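Local coordinates for glyoxylate-induced Protein (PDB 1SQ4), which is a bicupin, with two cupin domains in one chain, that may act as a ureidoglycine aminohydrolase, at the interface of chains A and B. Residues are numbered along the deposited sequence; one frame, centred on the assembly and turned at random. Chains: chain A/B, Glyoxylate-induced Protein.

Contact 1 and contact 2 are two patches of the same A-B interface, with the centres of their C-alpha atoms about 14 Å apart. They share no residue. On chain A they are joined through sequence, since A:Ile33 ends strand 30-33 in contact 1 and A:Gly36 lies in the 3-10 helix 35-37 of contact 2. In each, chain A covers one face of a chain B phenylalanine, with a methyl in contact 1, where the rim is also touched, and a guanidinium in contact 2. The interface is not an exact two-fold, and this pairing within the deposited eight-copy assembly may not be the biological one.

Contact 1: the interface of chains A and B. Residues chain A 33, 56-58, 60; chain B 211-212, 245.
B:Phe245 enters an apolar notch formed by A:Ile33 and A:Ile57, and 66 Å² of its surface is hidden by chain A. The main apolar interaction is a CH-pi contact: the terminal methyl CD1 of A:Ile33 stands over the ring centre, 3.6 Å from the centroid of B:Phe245. The branch methyl of the same isoleucine lies on the same side of the ring, out towards the CD1 rim, with A:Ile33 CG2 3.5 Å from B:Phe245 CD1. A chi1 of -46° puts CG2 of A:Ile33 anti to the backbone N, and an extended chi2 (171°) carries CD1 out over the ring centre.

A:Ile57 meets the far end of the phenylalanine. Its CD1 lies 3.4 Å from B:Phe245 CZ, off that rim and on the side of the ring that A:Ile33 covers, while its CA sits at the ring edge, in plane. The side chains of both isoleucines cross that of B:Phe245 at about a right angle.

Backbone carbonyls supply the second kind of contact, made at van der Waals distances. A:Val56, which loses 40 Å² to chain B, brings its O to 3.6 Å from B:Phe245 CZ. The same A:Val56 O also faces the CG2 methyl of B:Val211 at 4.1 Å. Further along chain A, A:Ala58 O meets the selenium of selenomethionine B:Met212, with SE at 3.6 Å. The bends of that side chain at chi2 and chi3 (101°) turn its end towards chain A, where CE approaches the carbonyls of both A:Ala58 and A:Val56.

In the fold, chain A contributes the ends of strands 30-33 and 52-57 and the loop following the latter. Chain B contributes the start of strand 212-220 with its preceding loop residue, together with B:Phe245 immediately after strand 239-244.

Contact 2: the interface of chains A and B. Residues chain A 14, 36, 39; chain B 206.
A:Arg39 lays its guanidinium over one face of the B:Phe206 ring in a cation-pi stack. The two planes are 14° apart, and NH2 of A:Arg39 is 3.7 Å from the ring centroid of B:Phe206, above the centre of that face. The overlap extends back towards the attachment point of the ring: A:Arg39 CZ is 3.8 Å from B:Phe206 CG, which lies over the centre of the guanidinium. NH1 of A:Arg39 lies past the rim near the CG-CD1 bond, 3.8 Å from B:Phe206 CD1. This spread of near-equal distances supports a flat, face-to-face arrangement in which the positive group could be stabilised by the aromatic electrons. B:Phe206 loses 66 Å² and A:Arg39 45 Å² to the opposite chain, the greater part of the surface hidden in this patch.

A:Gly36 O, from the 3-10 helix 35-37, is a loose neighbour at the ring's rim, 4.3 Å from B:Phe206 CE2.

The arginine reaches its position through a bent chain, chi2 -78° and chi3 -73°, which folds the side chain before its flat end meets the ring. In the second shell, A:Pro14 O, itself only loosely near the ring's rim, serves as acceptor for the guanidinium: NH1 donates a hydrogen bond to it, and NH2 adds a weak one. Because that oxygen lies close to the guanidinium plane, it can steady the group's tilt while leaving the stacked face to B:Phe206. The stronger bond, A:Arg39 NH1 to A:Pro14 O, spans 3.2 Å, with the donor above the carbonyl plane.

Contact 1: the interface of chains A and B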
loop_
_atom_site.group_PDB
_atom_site.type_symbol
_atom_site.label_atom_id
_atom_site.label_comp_id
_atom_site.label_asym_id
_atom_site.label_seq_id
_atom_site.Cartn_x
_atom_site.Cartn_y
_atom_site.Cartn_z
ATOM N N ILE A 33 -8.276 8.964 17.586
ATOM C CA ILE A 33 -7.627 8.662 18.859
ATOM C C ILE A 33 -8.635 8.073 19.846
ATOM O O ILE A 33 -9.547 8.764 20.312
ATOM C CB ILE A 33 -7.035 9.918 19.488
ATOM C CG1 ILE A 33 -6.282 10.709 18.433
ATOM C CG2 ILE A 33 -6.083 9.532 20.621
ATOM C CD1 ILE A 33 -5.869 12.044 18.955
ATOM N N VAL A 56 -3.992 15.766 27.671
ATOM C CA VAL A 56 -3.806 16.699 26.563
ATOM C C VAL A 56 -4.207 16.060 25.245
ATOM O O VAL A 56 -4.060 14.855 25.047
ATOM C CB VAL A 56 -2.330 17.188 26.446
ATOM C CG1 VAL A 56 -2.232 18.247 25.363
ATOM C CG2 VAL A 56 -1.846 17.769 27.763
ATOM N N ILE A 57 -4.732 16.881 24.348
ATOM C CA ILE A 57 -5.145 16.419 23.033
ATOM C C ILE A 57 -4.950 17.570 22.063
ATOM O O ILE A 57 -5.852 18.363 21.823
ATOM C CB ILE A 57 -6.622 15.963 23.037
ATOM C CG1 ILE A 57 -7.162 15.868 21.612
ATOM C CG2 ILE A 57 -7.457 16.951 23.787
ATOM C CD1 ILE A 57 -6.375 14.951 20.728
ATOM N N ALA A 58 -3.741 17.666 21.528
ATOM C CA ALA A 58 -3.394 18.716 20.578
ATOM C C ALA A 58 -2.469 18.096 19.531
ATOM O O ALA A 58 -1.979 16.991 19.725
ATOM C CB ALA A 58 -2.689 19.850 21.310
ATOM N N PRO A 60 -2.880 16.467 16.739
ATOM C CA PRO A 60 -3.202 15.081 16.397
ATOM C C PRO A 60 -2.394 14.592 15.205
ATOM O O PRO A 60 -2.002 13.425 15.131
ATOM C CB PRO A 60 -4.690 15.140 16.072
ATOM C CG PRO A 60 -5.176 16.332 16.835
ATOM C CD PRO A 60 -4.070 17.320 16.614
ATOM N N VAL B 211 2.088 11.505 25.963
ATOM C CA VAL B 211 1.069 11.520 24.929
ATOM C C VAL B 211 1.535 12.281 23.691
ATOM O O VAL B 211 1.163 11.951 22.571
ATOM C CB VAL B 211 -0.252 12.123 25.486
ATOM C CG1 VAL B 211 -0.102 13.620 25.677
ATOM C CG2 VAL B 211 -1.393 11.819 24.566
HETATM N N MSE B 212 2.364 13.292 23.896
HETATM C CA MSE B 212 2.873 14.079 22.787
HETATM C C MSE B 212 4.168 13.472 22.273
HETATM O O MSE B 212 4.607 12.438 22.763
HETATM C CB MSE B 212 3.078 15.524 23.235
HETATM C CG MSE B 212 1.782 16.182 23.723
HETATM SE SE MSE B 212 0.464 16.420 22.308
HETATM C CE MSE B 212 -0.693 14.923 22.679
ATOM N N PHE B 245 0.313 10.357 20.386
ATOM C CA PHE B 245 -0.730 9.371 20.518
ATOM C C PHE B 245 -0.303 8.067 19.884
ATOM O O PHE B 245 -1.063 7.109 19.865
ATOM C CB PHE B 245 -2.008 9.883 19.880
ATOM C CG PHE B 245 -2.557 11.098 20.538
ATOM C CD1 PHE B 245 -3.155 11.015 21.790
ATOM C CD2 PHE B 245 -2.465 12.335 19.912
ATOM C CE1 PHE B 245 -3.668 12.151 22.412
ATOM C CE2 PHE B 245 -2.971 13.479 20.521
ATOM C CZ PHE B 245 -3.571 13.385 21.775
#

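Contact 2: the interface of chains A and B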
loop_
_atom_site.group_PDB
_atom_site.type_symbol
_atom_site.label_atom_id
_atom_site.label_comp_id
_atom_site.label_asym_id
_atom_site.label_seq_id
_atom_site.Cartn_x
_atom_site.Cartn_y
_atom_site.Cartn_z
ATOM N N PRO A 14 -6.055 -0.330 33.237
ATOM C CA PRO A 14 -6.626 -1.658 32.987
ATOM C C PRO A 14 -5.748 -2.503 32.061
ATOM O O PRO A 14 -5.107 -1.974 31.161
ATOM C CB PRO A 14 -7.994 -1.335 32.379
ATOM C CG PRO A 14 -7.783 -0.003 31.723
ATOM C CD PRO A 14 -6.942 0.735 32.727
ATOM N N GLY A 36 -8.895 4.854 25.044
ATOM C CA GLY A 36 -7.907 4.085 25.789
ATOM C C GLY A 36 -6.535 4.718 25.941
ATOM O O GLY A 36 -5.641 4.166 26.579
ATOM N N ARG A 39 -4.524 7.475 29.899
ATOM C CA ARG A 39 -4.077 6.675 31.028
ATOM C C ARG A 39 -3.577 7.587 32.126
ATOM O O ARG A 39 -3.454 8.798 31.940
ATOM C CB ARG A 39 -2.938 5.758 30.610
ATOM C CG ARG A 39 -3.217 4.946 29.379
ATOM C CD ARG A 39 -4.094 3.765 29.669
ATOM N NE ARG A 39 -3.377 2.722 30.397
ATOM C CZ ARG A 39 -3.758 1.445 30.432
ATOM N NH1 ARG A 39 -3.063 0.547 31.124
ATOM N NH2 ARG A 39 -4.833 1.063 29.756
ATOM N N PHE B 206 0.878 -1.480 27.281
ATOM C CA PHE B 206 0.815 -0.023 27.249
ATOM C C PHE B 206 2.104 0.549 27.830
ATOM O O PHE B 206 2.235 0.714 29.044
ATOM C CB PHE B 206 -0.396 0.493 28.033
ATOM C CG PHE B 206 -1.719 -0.006 27.509
ATOM C CD1 PHE B 206 -2.197 -1.266 27.865
ATOM C CD2 PHE B 206 -2.487 0.781 26.649
ATOM C CE1 PHE B 206 -3.420 -1.735 27.374
ATOM C CE2 PHE B 206 -3.711 0.322 26.153
ATOM C CZ PHE B 206 -4.177 -0.939 26.516
#